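Local coordinates for putative capsular polysaccharide biosynthesis protein (Streptococcus pneumoniae serotype 4, PDB 6EWJ) that probably transfers amino groups to sugar precursors in teichoic acid biosynthesis as a pyridoxal-phosphate-dependent aminotransferase, modelled here without its cofactor, at residues K41-E46 with E231-S236; L72-V77 with E226-E231; E82-A87 with D119-A124; I132-L137 with D145-V150; S297-S302 with T400-S405. One frame throughout, in Å; residues are numbered along the deposited sequence.

Interaction 1: residues K41-E46 with E231-S236; sequences KTKELE and EFQILS
Lys43, Glu46 and Gln233 meet through a shared water rather than by direct bonds. That water accepts from Lys43 NZ at 2.6 Å and donates both of its hydrogens, to Glu46 OE2 at 2.7 Å and to Gln233 OE1 at 2.8 Å. Direct approaches are longer: Lys43 NZ lies 3.7 Å from Gln233 NE2, and Glu46 OE2 lies 3.7 Å from Gln233 OE1. Lys43 and Glu46 each meet Gln233 from the opposite direction, and the Glu46 carboxylate and Gln233 amide planes are 58° apart. Gln233 reaches the water through a bend at chi2 (-56°), whereas Glu46 runs extended beyond CG. The contact spans helix 40-53 and helix 225-236, whose Gln233 also packs on Val59 at one margin of the central sheet, in the large domain of a fold-type-I aminotransferase. Further polar partners steady the carboxylate: Glu46 OE1 bonds to Tyr229 OH and OE2 to the backbone N of Cys60. Within the second helix, Ser236 OG bonds to Gln233 O at 2.7 Å.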
# COMPACT_ATOMS: atom_id res chain seq x y z
N LYS A 41 10.87 -15.22 -1.17
CA LYS A 41 10.49 -15.28 0.25
C LYS A 41 9.02 -14.99 0.48
O LYS A 41 8.38 -15.64 1.31
CB LYS A 41 11.38 -14.38 1.12
CG LYS A 41 12.85 -14.83 1.13
CD LYS A 41 13.55 -14.27 2.35
CE LYS A 41 15.08 -14.32 2.35
NZ LYS A 41 15.59 -15.53 1.69
N THR A 42 8.47 -14.03 -0.25
CA THR A 42 7.02 -13.75 -0.17
C THR A 42 6.17 -14.98 -0.61
O THR A 42 5.26 -15.35 0.08
CB THR A 42 6.63 -12.44 -0.90
OG1 THR A 42 7.28 -11.34 -0.25
CG2 THR A 42 5.12 -12.20 -0.86
N LYS A 43 6.57 -15.63 -1.70
CA LYS A 43 5.89 -16.84 -2.17
C LYS A 43 6.03 -17.97 -1.14
O LYS A 43 5.07 -18.64 -0.84
CB LYS A 43 6.37 -17.27 -3.58
CG LYS A 43 6.32 -16.16 -4.65
CD LYS A 43 5.09 -15.25 -4.58
CE LYS A 43 4.99 -14.28 -5.76
NZ LYS A 43 3.92 -13.24 -5.65
N GLU A 44 7.20 -18.11 -0.53
CA GLU A 44 7.43 -19.16 0.48
C GLU A 44 6.59 -18.83 1.72
O GLU A 44 6.00 -19.74 2.28
CB GLU A 44 8.92 -19.28 0.83
CG GLU A 44 9.30 -20.33 1.87
CD GLU A 44 9.08 -21.79 1.46
OE1 GLU A 44 8.66 -22.07 0.31
OE2 GLU A 44 9.28 -22.67 2.31
N LEU A 45 6.47 -17.55 2.08
CA LEU A 45 5.64 -17.19 3.25
C LEU A 45 4.16 -17.51 3.04
O LEU A 45 3.51 -18.08 3.92
CB LEU A 45 5.82 -15.73 3.67
CG LEU A 45 4.96 -15.31 4.90
CD1 LEU A 45 5.26 -16.11 6.18
CD2 LEU A 45 5.09 -13.83 5.13
N GLU A 46 3.68 -17.22 1.84
CA GLU A 46 2.32 -17.55 1.46
C GLU A 46 2.10 -19.07 1.56
O GLU A 46 1.04 -19.51 2.01
CB GLU A 46 2.03 -17.08 0.05
CG GLU A 46 1.97 -15.54 -0.08
CD GLU A 46 1.81 -15.06 -1.49
OE1 GLU A 46 2.02 -15.86 -2.42
OE2 GLU A 46 1.47 -13.85 -1.69
N GLU A 231 -6.13 -13.29 -9.47
CA GLU A 231 -6.96 -12.06 -9.40
C GLU A 231 -6.53 -11.10 -8.29
O GLU A 231 -6.51 -9.88 -8.47
CB GLU A 231 -8.47 -12.39 -9.25
CG GLU A 231 -9.12 -12.75 -10.58
CD GLU A 231 -10.59 -13.18 -10.51
OE1 GLU A 231 -11.34 -12.64 -9.70
OE2 GLU A 231 -10.97 -14.10 -11.29
N PHE A 232 -6.17 -11.64 -7.13
CA PHE A 232 -5.62 -10.80 -6.04
C PHE A 232 -4.29 -10.18 -6.43
O PHE A 232 -4.03 -8.98 -6.17
CB PHE A 232 -5.42 -11.59 -4.76
CG PHE A 232 -6.65 -11.74 -3.93
CD1 PHE A 232 -6.97 -10.80 -2.99
CD2 PHE A 232 -7.47 -12.83 -4.08
CE1 PHE A 232 -8.12 -10.96 -2.22
CE2 PHE A 232 -8.60 -13.00 -3.30
CZ PHE A 232 -8.94 -12.05 -2.37
N GLN A 233 -3.42 -11.01 -7.04
CA GLN A 233 -2.10 -10.56 -7.46
C GLN A 233 -2.19 -9.37 -8.37
O GLN A 233 -1.48 -8.38 -8.15
CB GLN A 233 -1.31 -11.69 -8.16
CG GLN A 233 -0.71 -12.70 -7.20
CD GLN A 233 0.21 -12.14 -6.12
OE1 GLN A 233 0.20 -12.64 -4.99
NE2 GLN A 233 0.98 -11.11 -6.44
N ILE A 234 -3.09 -9.47 -9.34
CA ILE A 234 -3.33 -8.46 -10.35
C ILE A 234 -3.84 -7.15 -9.73
O ILE A 234 -3.36 -6.05 -10.05
CB ILE A 234 -4.29 -9.01 -11.41
CG1 ILE A 234 -3.56 -10.00 -12.34
CG2 ILE A 234 -4.89 -7.93 -12.32
CD1 ILE A 234 -2.44 -10.83 -11.72
N LEU A 235 -4.76 -7.27 -8.77
CA LEU A 235 -5.26 -6.07 -8.09
C LEU A 235 -4.23 -5.41 -7.20
O LEU A 235 -4.29 -4.19 -6.99
CB LEU A 235 -6.53 -6.37 -7.26
CG LEU A 235 -7.74 -6.85 -8.03
CD1 LEU A 235 -8.93 -7.07 -7.12
CD2 LEU A 235 -8.13 -5.93 -9.19
N SER A 236 -3.31 -6.18 -6.65
CA SER A 236 -2.29 -5.69 -5.72
C SER A 236 -1.10 -5.02 -6.43
O SER A 236 -0.31 -4.31 -5.78
CB SER A 236 -1.75 -6.83 -4.87
OG SER A 236 -0.86 -7.66 -5.61
O HOH W 1 2.60 -12.29 -3.65

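Interaction 2: residues L72-V77 with E226-E231; sequences LRVLEV and EEMYKE
At the C-terminal end of helix 64-74, where the chain leaves through a Schellman motif, Val74 packs against Met228 and Glu231 of helix 225-236. Its CG1 does the touching. This methyl stands opposite the backbone N across the CA-CB bond (chi1 163°) and comes 3.5 Å from Met228 SD. In the methionine, CG anti to the backbone N (chi1 179°) and a bend at chi2 (65°) place the sulfur there. Glu231 contributes a looser apposition, OE1 lying 4.1 Å from Val74 CG1. Its polar needs are met elsewhere, for OE2 forms a salt bridge with Lys163 and OE1 accepts from Trp164 NE1. Trp164 of helix 163-168 also touches Val74 and Met228, and Phe232 and Leu235 add to the apolar surroundings of Val74. Beyond Val74, Glu76 has a positive phi; Val77 N returns to Leu72 O at 3.1 Å, and a weak bond joins Glu76 N to Arg73 O at 3.0 Å, the paired backward bonds of a Schellman helix end.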
# COMPACT_ATOMS: atom_id res chain seq x y z
N LEU A 72 -13.12 -7.52 -0.92
CA LEU A 72 -14.29 -6.83 -1.40
C LEU A 72 -14.21 -6.51 -2.86
O LEU A 72 -15.21 -6.64 -3.57
CB LEU A 72 -14.54 -5.55 -0.59
CG LEU A 72 -14.83 -5.70 0.89
CD1 LEU A 72 -15.17 -4.31 1.44
CD2 LEU A 72 -15.95 -6.69 1.17
N ARG A 73 -13.04 -6.07 -3.35
CA ARG A 73 -12.91 -5.76 -4.77
C ARG A 73 -12.96 -7.02 -5.66
O ARG A 73 -13.51 -6.98 -6.76
CB ARG A 73 -11.68 -4.92 -5.07
CG ARG A 73 -11.74 -3.55 -4.43
CD ARG A 73 -10.54 -2.70 -4.77
NE ARG A 73 -10.68 -1.38 -4.17
CZ ARG A 73 -11.44 -0.38 -4.60
NH1 ARG A 73 -12.16 -0.45 -5.71
NH2 ARG A 73 -11.46 0.75 -3.90
N VAL A 74 -12.46 -8.15 -5.16
CA VAL A 74 -12.52 -9.43 -5.92
C VAL A 74 -14.00 -9.86 -6.01
O VAL A 74 -14.50 -10.22 -7.09
CB VAL A 74 -11.65 -10.50 -5.27
CG1 VAL A 74 -12.02 -11.89 -5.76
CG2 VAL A 74 -10.16 -10.19 -5.49
N LEU A 75 -14.72 -9.73 -4.90
CA LEU A 75 -16.17 -9.95 -4.90
C LEU A 75 -17.01 -8.93 -5.71
O LEU A 75 -18.21 -9.14 -5.89
CB LEU A 75 -16.67 -10.01 -3.45
CG LEU A 75 -16.14 -11.18 -2.63
CD1 LEU A 75 -16.58 -11.02 -1.20
CD2 LEU A 75 -16.60 -12.53 -3.21
N GLU A 76 -16.37 -7.86 -6.19
CA GLU A 76 -17.01 -6.71 -6.86
C GLU A 76 -18.17 -6.08 -6.06
O GLU A 76 -19.17 -5.66 -6.61
CB GLU A 76 -17.41 -7.07 -8.29
CG GLU A 76 -16.21 -7.44 -9.15
CD GLU A 76 -16.62 -7.93 -10.51
OE1 GLU A 76 -17.20 -8.98 -10.56
OE2 GLU A 76 -16.39 -7.29 -11.56
N VAL A 77 -18.01 -6.03 -4.75
CA VAL A 77 -18.93 -5.31 -3.87
C VAL A 77 -18.71 -3.82 -4.16
O VAL A 77 -17.56 -3.35 -4.15
CB VAL A 77 -18.66 -5.65 -2.37
CG1 VAL A 77 -19.45 -4.78 -1.40
CG2 VAL A 77 -18.97 -7.11 -2.11
N GLU A 226 -5.98 -21.22 -8.09
CA GLU A 226 -4.95 -20.51 -8.88
C GLU A 226 -5.53 -19.27 -9.55
O GLU A 226 -4.86 -18.22 -9.58
CB GLU A 226 -4.29 -21.42 -9.93
CG GLU A 226 -3.34 -22.46 -9.37
CD GLU A 226 -2.16 -21.88 -8.61
OE1 GLU A 226 -1.66 -20.78 -8.92
OE2 GLU A 226 -1.70 -22.53 -7.65
N GLU A 227 -6.75 -19.39 -10.08
CA GLU A 227 -7.44 -18.25 -10.73
C GLU A 227 -7.70 -17.15 -9.68
O GLU A 227 -7.49 -15.96 -9.95
CB GLU A 227 -8.75 -18.71 -11.39
CG GLU A 227 -9.63 -17.63 -12.03
CD GLU A 227 -10.97 -18.18 -12.53
OE1 GLU A 227 -11.11 -19.42 -12.72
OE2 GLU A 227 -11.91 -17.38 -12.76
N MET A 228 -8.16 -17.55 -8.50
CA MET A 228 -8.48 -16.59 -7.43
C MET A 228 -7.21 -15.90 -6.95
O MET A 228 -7.19 -14.70 -6.74
CB MET A 228 -9.16 -17.31 -6.25
CG MET A 228 -9.52 -16.42 -5.08
SD MET A 228 -10.78 -15.15 -5.44
CE MET A 228 -12.28 -16.10 -5.36
N TYR A 229 -6.16 -16.69 -6.79
CA TYR A 229 -4.85 -16.18 -6.40
C TYR A 229 -4.39 -15.17 -7.41
O TYR A 229 -3.99 -14.08 -7.04
CB TYR A 229 -3.81 -17.30 -6.31
CG TYR A 229 -2.40 -16.85 -5.93
CD1 TYR A 229 -2.05 -16.59 -4.60
CD2 TYR A 229 -1.43 -16.69 -6.90
CE1 TYR A 229 -0.78 -16.20 -4.25
CE2 TYR A 229 -0.14 -16.28 -6.56
CZ TYR A 229 0.18 -16.05 -5.24
OH TYR A 229 1.44 -15.63 -4.88
N LYS A 230 -4.46 -15.53 -8.69
CA LYS A 230 -4.05 -14.60 -9.77
C LYS A 230 -4.85 -13.25 -9.79
O LYS A 230 -4.26 -12.17 -10.01
CB LYS A 230 -4.12 -15.33 -11.11
CG LYS A 230 -3.61 -14.53 -12.29
CD LYS A 230 -3.47 -15.37 -13.57
CE LYS A 230 -3.28 -14.37 -14.77
NZ LYS A 230 -2.01 -13.57 -14.70
N GLU A 231 -6.13 -13.29 -9.47
CA GLU A 231 -6.96 -12.06 -9.40
C GLU A 231 -6.53 -11.10 -8.29
O GLU A 231 -6.51 -9.88 -8.47
CB GLU A 231 -8.47 -12.39 -9.25
CG GLU A 231 -9.12 -12.75 -10.58
CD GLU A 231 -10.59 -13.18 -10.51
OE1 GLU A 231 -11.34 -12.64 -9.70
OE2 GLU A 231 -10.97 -14.10 -11.29

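Interaction 3: residues E82-A87 with D119-A124; sequences EVIVPA and DLLEQA
Ile84 overlaps Leu121 with both of its outer methyl groups and reaches on to Ala124. Ile84 CG2 sits 3.5 Å from Leu121 CD1, closer than two methyl groups normally pack, while Ile84 CD1 lies 3.8 Å from the same Leu121 CD1. That Ile84 CD1 also meets Ala124 CB at 4.0 Å. The rotation about the first torsion of Ile84 (chi1 -74°) puts CG2 anti to the backbone N, facing Leu121 CD1, and the CG1 arm, extended at chi2, carries CD1 to Leu121 and Ala124. In Leu121, CG is anti to the backbone N (chi1 174°), which brings CD1 to the strand. Beside the apolar contact, a water donates to Glu82 OE1 at 2.7 Å and to Ala124 O at 2.9 Å, and Glu82 OE1 also bonds to Thr126 OG1. The axes of the short segments approach to 10.1 Å and run nearly antiparallel, at 163°. Helix 118-124 belongs to the beta-alpha-beta crossover from strand 103-107 to strand 129-132 and packs over strand 82-86, which lies between those two in the sheet. Ile84 and Ala124 also touch Val107, whereas Val85 packs against helix 92-99.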
# COMPACT_ATOMS: atom_id res chain seq x y z
N GLU A 82 -24.78 -3.60 0.27
CA GLU A 82 -24.63 -3.45 1.72
C GLU A 82 -23.65 -4.48 2.29
O GLU A 82 -23.54 -5.63 1.79
CB GLU A 82 -25.99 -3.58 2.41
CG GLU A 82 -26.90 -2.40 2.10
CD GLU A 82 -28.30 -2.54 2.63
OE1 GLU A 82 -28.66 -3.62 3.18
OE2 GLU A 82 -29.06 -1.54 2.51
N VAL A 83 -22.85 -4.03 3.25
CA VAL A 83 -21.91 -4.90 3.95
C VAL A 83 -22.12 -4.75 5.41
O VAL A 83 -22.05 -3.64 5.94
CB VAL A 83 -20.42 -4.58 3.65
CG1 VAL A 83 -19.51 -5.55 4.40
CG2 VAL A 83 -20.17 -4.62 2.18
N ILE A 84 -22.37 -5.86 6.08
CA ILE A 84 -22.65 -5.83 7.49
C ILE A 84 -21.36 -5.95 8.31
O ILE A 84 -20.53 -6.83 8.06
CB ILE A 84 -23.65 -6.94 7.88
CG1 ILE A 84 -25.04 -6.53 7.41
CG2 ILE A 84 -23.63 -7.17 9.37
CD1 ILE A 84 -26.12 -7.58 7.51
N VAL A 85 -21.24 -5.10 9.31
CA VAL A 85 -20.13 -5.11 10.24
C VAL A 85 -20.66 -4.91 11.67
O VAL A 85 -21.68 -4.28 11.85
CB VAL A 85 -19.11 -4.00 9.99
CG1 VAL A 85 -18.47 -4.19 8.65
CG2 VAL A 85 -19.74 -2.59 10.05
N PRO A 86 -19.92 -5.41 12.67
CA PRO A 86 -20.31 -5.05 14.03
C PRO A 86 -20.12 -3.59 14.35
O PRO A 86 -19.24 -2.94 13.77
CB PRO A 86 -19.39 -5.91 14.90
CG PRO A 86 -18.79 -6.97 14.00
CD PRO A 86 -18.76 -6.32 12.65
N ALA A 87 -20.98 -3.08 15.25
CA ALA A 87 -20.86 -1.72 15.77
C ALA A 87 -19.62 -1.59 16.66
O ALA A 87 -19.04 -0.49 16.75
CB ALA A 87 -22.12 -1.33 16.50
N ASP A 119 -29.51 -12.41 15.99
CA ASP A 119 -30.90 -12.16 15.68
C ASP A 119 -30.98 -10.81 15.00
O ASP A 119 -31.64 -10.69 13.96
CB ASP A 119 -31.77 -12.14 16.94
CG ASP A 119 -31.80 -13.49 17.65
OD1 ASP A 119 -31.88 -14.54 16.95
OD2 ASP A 119 -31.81 -13.51 18.90
N LEU A 120 -30.32 -9.82 15.60
CA LEU A 120 -30.28 -8.49 14.99
C LEU A 120 -29.54 -8.52 13.64
O LEU A 120 -29.90 -7.79 12.73
CB LEU A 120 -29.65 -7.47 15.93
CG LEU A 120 -30.43 -7.09 17.21
CD1 LEU A 120 -29.60 -6.12 18.03
CD2 LEU A 120 -31.80 -6.48 16.91
N LEU A 121 -28.54 -9.40 13.52
CA LEU A 121 -27.86 -9.63 12.21
C LEU A 121 -28.83 -10.12 11.14
O LEU A 121 -28.89 -9.56 10.05
CB LEU A 121 -26.75 -10.65 12.37
CG LEU A 121 -26.02 -11.13 11.11
CD1 LEU A 121 -25.45 -9.96 10.39
CD2 LEU A 121 -24.92 -12.09 11.40
N GLU A 122 -29.62 -11.15 11.49
CA GLU A 122 -30.71 -11.61 10.61
C GLU A 122 -31.62 -10.46 10.16
O GLU A 122 -31.93 -10.32 8.96
CB GLU A 122 -31.59 -12.69 11.29
CG GLU A 122 -30.97 -14.06 11.28
CD GLU A 122 -31.82 -15.10 11.98
OE1 GLU A 122 -33.01 -14.86 12.22
OE2 GLU A 122 -31.30 -16.19 12.28
N GLN A 123 -32.05 -9.64 11.12
CA GLN A 123 -32.93 -8.50 10.82
C GLN A 123 -32.30 -7.46 9.89
O GLN A 123 -33.00 -6.88 9.08
CB GLN A 123 -33.32 -7.77 12.09
CG GLN A 123 -34.21 -8.55 13.03
CD GLN A 123 -34.48 -7.79 14.31
OE1 GLN A 123 -34.46 -6.54 14.34
NE2 GLN A 123 -34.77 -8.52 15.39
N ALA A 124 -31.00 -7.24 10.01
CA ALA A 124 -30.28 -6.27 9.19
C ALA A 124 -30.05 -6.71 7.74
O ALA A 124 -29.73 -5.86 6.89
CB ALA A 124 -28.94 -5.93 9.83
O HOH W 2 -27.56 -5.32 5.04

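Interaction 4: residues I132-L137 with D145-V150; sequences IIPVEL and DRLFQV
Leu147 extends from helix 144-153 toward Pro134 and Ile132, and its contacts are made at the far end of the side chain. CB is directed toward the loop, and CG, placed beside the backbone N (chi1 -78°), sets the fork; neither approaches the other segment as nearly as the methyl groups do. Leu147 CD1 takes the proline, lying 3.7 Å from Pro134 CG and 4.1 Å from Pro134 CB, with the two side chains meeting at a slant. Leu147 CD2 takes the other partner, 4.3 Å from Ile132 CG2. Residues two apart in the extended segment thus offer neighbouring apolar surfaces to one forked leucine, while the intervening Ile133 packs on Val83 and Val85 of strand 82-86. Leu147 also touches Ile173 of strand 172-177, and Leu121 and Tyr118 of helix 118-124. Pro134 itself is about 12 Å, side chain to side chain, from His179, a pyridoxal phosphate-binding residue. Every atom in the crossing contacts is carbon, which implies a non-directional contact, stabilised by burial of apolar surface and by dispersion and closer at Pro134 than at Ile132, whereas backbone hydrogen bonding of Pro134 with Asp176 fixes the loop against the sheet.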
# COMPACT_ATOMS: atom_id res chain seq x y z
N ILE A 132 -20.82 -10.21 5.04
CA ILE A 132 -20.80 -10.01 6.47
C ILE A 132 -19.34 -10.08 6.88
O ILE A 132 -18.61 -11.02 6.49
CB ILE A 132 -21.61 -11.09 7.22
CG1 ILE A 132 -23.07 -11.01 6.82
CG2 ILE A 132 -21.49 -10.88 8.74
CD1 ILE A 132 -23.91 -12.21 7.18
N ILE A 133 -18.91 -9.10 7.69
CA ILE A 133 -17.56 -9.07 8.27
C ILE A 133 -17.57 -9.22 9.82
O ILE A 133 -17.55 -8.21 10.53
CB ILE A 133 -16.76 -7.77 7.86
CG1 ILE A 133 -16.85 -7.52 6.34
CG2 ILE A 133 -15.28 -7.88 8.29
CD1 ILE A 133 -16.12 -6.26 5.85
N PRO A 134 -17.58 -10.46 10.34
CA PRO A 134 -17.30 -10.64 11.76
C PRO A 134 -15.85 -10.26 12.10
O PRO A 134 -14.95 -10.46 11.25
CB PRO A 134 -17.49 -12.16 11.97
CG PRO A 134 -18.08 -12.70 10.70
CD PRO A 134 -17.58 -11.76 9.63
N VAL A 135 -15.64 -9.78 13.32
CA VAL A 135 -14.30 -9.56 13.83
C VAL A 135 -13.96 -10.54 14.94
O VAL A 135 -14.75 -10.74 15.89
CB VAL A 135 -14.10 -8.10 14.31
CG1 VAL A 135 -15.02 -7.72 15.45
CG2 VAL A 135 -12.68 -7.85 14.76
N GLU A 136 -12.77 -11.11 14.84
CA GLU A 136 -12.35 -12.12 15.76
C GLU A 136 -11.59 -11.39 16.88
O GLU A 136 -10.38 -11.44 17.02
CB GLU A 136 -11.51 -13.21 15.09
CG GLU A 136 -11.91 -13.60 13.68
CD GLU A 136 -13.29 -14.21 13.52
OE1 GLU A 136 -14.06 -14.40 14.49
OE2 GLU A 136 -13.63 -14.47 12.33
N LEU A 137 -12.36 -10.68 17.70
CA LEU A 137 -11.79 -9.74 18.65
C LEU A 137 -10.88 -10.42 19.65
O LEU A 137 -11.28 -11.42 20.28
CB LEU A 137 -12.87 -9.00 19.41
CG LEU A 137 -12.36 -7.86 20.29
CD1 LEU A 137 -11.94 -6.65 19.46
CD2 LEU A 137 -13.48 -7.45 21.25
N ASP A 145 -20.95 -21.49 13.21
CA ASP A 145 -22.11 -22.30 12.95
C ASP A 145 -23.37 -21.44 12.84
O ASP A 145 -24.17 -21.65 11.95
CB ASP A 145 -22.32 -23.39 14.01
CG ASP A 145 -21.25 -24.51 13.92
OD1 ASP A 145 -20.45 -24.53 12.98
OD2 ASP A 145 -21.25 -25.35 14.84
N ARG A 146 -23.53 -20.49 13.75
CA ARG A 146 -24.68 -19.60 13.70
C ARG A 146 -24.62 -18.65 12.49
O ARG A 146 -25.59 -18.51 11.75
CB ARG A 146 -24.78 -18.78 14.97
CG ARG A 146 -26.00 -17.87 15.04
CD ARG A 146 -27.32 -18.64 14.94
NE ARG A 146 -28.45 -17.72 14.73
CZ ARG A 146 -29.03 -16.98 15.67
NH1 ARG A 146 -28.63 -17.01 16.93
NH2 ARG A 146 -30.04 -16.18 15.32
N LEU A 147 -23.47 -18.05 12.27
CA LEU A 147 -23.30 -17.17 11.07
C LEU A 147 -23.67 -17.86 9.75
O LEU A 147 -24.44 -17.31 8.97
CB LEU A 147 -21.87 -16.65 10.99
CG LEU A 147 -21.59 -15.50 11.95
CD1 LEU A 147 -20.09 -15.34 12.27
CD2 LEU A 147 -22.15 -14.22 11.30
N PHE A 148 -23.16 -19.08 9.53
CA PHE A 148 -23.50 -19.82 8.29
C PHE A 148 -24.99 -20.22 8.21
O PHE A 148 -25.56 -20.25 7.13
CB PHE A 148 -22.58 -21.05 8.08
CG PHE A 148 -21.24 -20.69 7.47
CD1 PHE A 148 -21.15 -20.32 6.13
CD2 PHE A 148 -20.07 -20.69 8.23
CE1 PHE A 148 -19.93 -19.94 5.56
CE2 PHE A 148 -18.84 -20.37 7.65
CZ PHE A 148 -18.78 -19.97 6.32
N GLN A 149 -25.60 -20.48 9.37
CA GLN A 149 -27.07 -20.74 9.46
C GLN A 149 -27.87 -19.51 9.03
O GLN A 149 -28.82 -19.62 8.27
CB GLN A 149 -27.45 -21.15 10.89
CG GLN A 149 -26.95 -22.53 11.30
CD GLN A 149 -27.11 -22.84 12.80
OE1 GLN A 149 -27.51 -22.00 13.60
NE2 GLN A 149 -26.77 -24.07 13.18
N VAL A 150 -27.43 -18.32 9.47
CA VAL A 150 -28.08 -17.04 9.09
C VAL A 150 -28.06 -16.81 7.58
O VAL A 150 -29.12 -16.56 6.98
CB VAL A 150 -27.45 -15.82 9.78
CG1 VAL A 150 -27.96 -14.53 9.17
CG2 VAL A 150 -27.73 -15.85 11.28

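Interaction 5: residues S297-S302 with T400-S405; sequences SGFAGS and TFKTVS
The rings of Phe299 and Phe401 form an offset edge-to-face pair, with the edge of Phe401 turned to the face of Phe299. Their centroids are 5.7 Å apart and the planes stand at 88°. The nearest approach is Phe401 CD2 to Phe299 CZ at 3.7 Å, followed by Phe401 CD2 to Phe299 CE1 at 3.8 Å; Phe299 CZ lies at the edge of the Phe401 ring, in its plane. Lys402 CE also approaches the Phe299 ring obliquely, 4.4 Å from CD1. The end of the lysine goes on to the backbone, its bend at chi3 (-138°) bringing NZ to Gly298 O at 2.7 Å. The donor is tilted 23° from the carbonyl plane. Placed at the C-terminal end of helix 268-299, this ammonium would probably be favoured by the helix dipole. Just beyond, Phe299 to Ser302 form a type II beta turn, closed by Ser302 N to Phe299 O at 3.0 Å and supplemented by Ser302 OG to Phe299 O at 2.7 Å. Phe401 O likewise has two donors, Ser405 N and Ser405 OG, which reach it from opposite faces of its plane. Phe401 also touches strands 304-306, 321-325 and 380-383 and helix 330-342. Helix 391-409 packed against these strands and helix 330-342 is consistent with the C-terminal small domain of fold-type-I aminotransferases.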
# COMPACT_ATOMS: atom_id res chain seq x y z
N SER A 297 -6.16 -16.40 36.59
CA SER A 297 -6.19 -16.83 38.02
C SER A 297 -6.11 -15.63 38.95
O SER A 297 -6.81 -15.56 39.93
CB SER A 297 -5.09 -17.84 38.39
OG SER A 297 -4.83 -18.78 37.34
N GLY A 298 -5.29 -14.64 38.58
CA GLY A 298 -5.19 -13.38 39.33
C GLY A 298 -6.49 -12.58 39.50
O GLY A 298 -6.77 -12.08 40.59
N PHE A 299 -7.30 -12.51 38.45
CA PHE A 299 -8.55 -11.76 38.45
C PHE A 299 -9.78 -12.56 38.91
O PHE A 299 -10.83 -11.97 39.09
CB PHE A 299 -8.80 -11.13 37.07
CG PHE A 299 -7.75 -10.11 36.68
CD1 PHE A 299 -7.37 -9.10 37.58
CD2 PHE A 299 -7.13 -10.16 35.44
CE1 PHE A 299 -6.41 -8.18 37.23
CE2 PHE A 299 -6.14 -9.24 35.10
CZ PHE A 299 -5.78 -8.26 35.99
N ALA A 300 -9.63 -13.87 39.10
CA ALA A 300 -10.72 -14.75 39.57
C ALA A 300 -11.37 -14.20 40.82
O ALA A 300 -10.66 -13.79 41.76
CB ALA A 300 -10.21 -16.13 39.81
N GLY A 301 -12.71 -14.13 40.83
CA GLY A 301 -13.46 -13.62 41.98
C GLY A 301 -13.44 -12.11 42.18
O GLY A 301 -14.08 -11.61 43.09
N SER A 302 -12.70 -11.36 41.35
CA SER A 302 -12.65 -9.89 41.49
C SER A 302 -13.71 -9.23 40.61
O SER A 302 -14.42 -9.86 39.85
CB SER A 302 -11.25 -9.38 41.12
OG SER A 302 -11.02 -9.37 39.70
N THR A 400 -1.98 -4.31 41.01
CA THR A 400 -2.23 -2.85 40.81
C THR A 400 -3.62 -2.54 40.24
O THR A 400 -4.31 -1.64 40.71
CB THR A 400 -1.16 -2.19 39.92
OG1 THR A 400 0.15 -2.42 40.44
CG2 THR A 400 -1.38 -0.68 39.82
N PHE A 401 -4.05 -3.31 39.25
CA PHE A 401 -5.35 -3.10 38.63
C PHE A 401 -6.49 -3.33 39.67
O PHE A 401 -7.45 -2.55 39.74
CB PHE A 401 -5.48 -4.02 37.40
CG PHE A 401 -6.66 -3.77 36.51
CD1 PHE A 401 -7.34 -2.54 36.47
CD2 PHE A 401 -7.07 -4.77 35.66
CE1 PHE A 401 -8.41 -2.35 35.61
CE2 PHE A 401 -8.12 -4.59 34.79
CZ PHE A 401 -8.81 -3.38 34.77
N LYS A 402 -6.35 -4.38 40.49
CA LYS A 402 -7.32 -4.59 41.58
C LYS A 402 -7.36 -3.43 42.57
O LYS A 402 -8.42 -2.87 42.81
CB LYS A 402 -7.01 -5.86 42.37
CG LYS A 402 -7.29 -7.14 41.61
CD LYS A 402 -6.95 -8.30 42.53
CE LYS A 402 -6.21 -9.39 41.83
NZ LYS A 402 -6.00 -10.56 42.74
N THR A 403 -6.19 -3.04 43.09
CA THR A 403 -6.07 -1.93 44.05
C THR A 403 -6.61 -0.62 43.48
O THR A 403 -7.34 0.11 44.17
CB THR A 403 -4.61 -1.73 44.50
OG1 THR A 403 -4.14 -2.92 45.12
CG2 THR A 403 -4.46 -0.56 45.52
N VAL A 404 -6.23 -0.33 42.24
CA VAL A 404 -6.65 0.91 41.58
C VAL A 404 -8.14 0.96 41.36
O VAL A 404 -8.75 1.99 41.62
CB VAL A 404 -5.88 1.12 40.25
CG1 VAL A 404 -6.62 2.08 39.34
CG2 VAL A 404 -4.48 1.65 40.54
N SER A 405 -8.72 -0.11 40.84
CA SER A 405 -10.17 -0.20 40.63
C SER A 405 -10.93 0.03 41.94
O SER A 405 -11.87 0.82 41.98
CB SER A 405 -10.56 -1.57 40.05
OG SER A 405 -9.95 -1.77 38.78

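Four contacts belong to the large domain and its mixed seven-stranded sheet, the fifth to the C-terminal region. Interactions 1 and 2 share helix 225-236 and Glu231, with centres 12 Å apart, and Glu46 OE1 meets Tyr229 OH between them. Interactions 3 and 4, centred 10 Å apart, join through the Asp119–Arg146 salt bridge, the probable hydrogen bond of Ile84 O with Ile133 N, and Leu121 packed on Leu147. A single touch, Val77 on Val83, ties interactions 2 and 3. In sequence, interaction 1 brackets interaction 2, which in turn brackets interactions 3 and then 4; interaction 5 follows, its centre 32 to 47 Å from the others. Interactions 1 to 4 thus join helices, a loop and strands around the sheet, while interaction 5 packs the C-terminal helix separately.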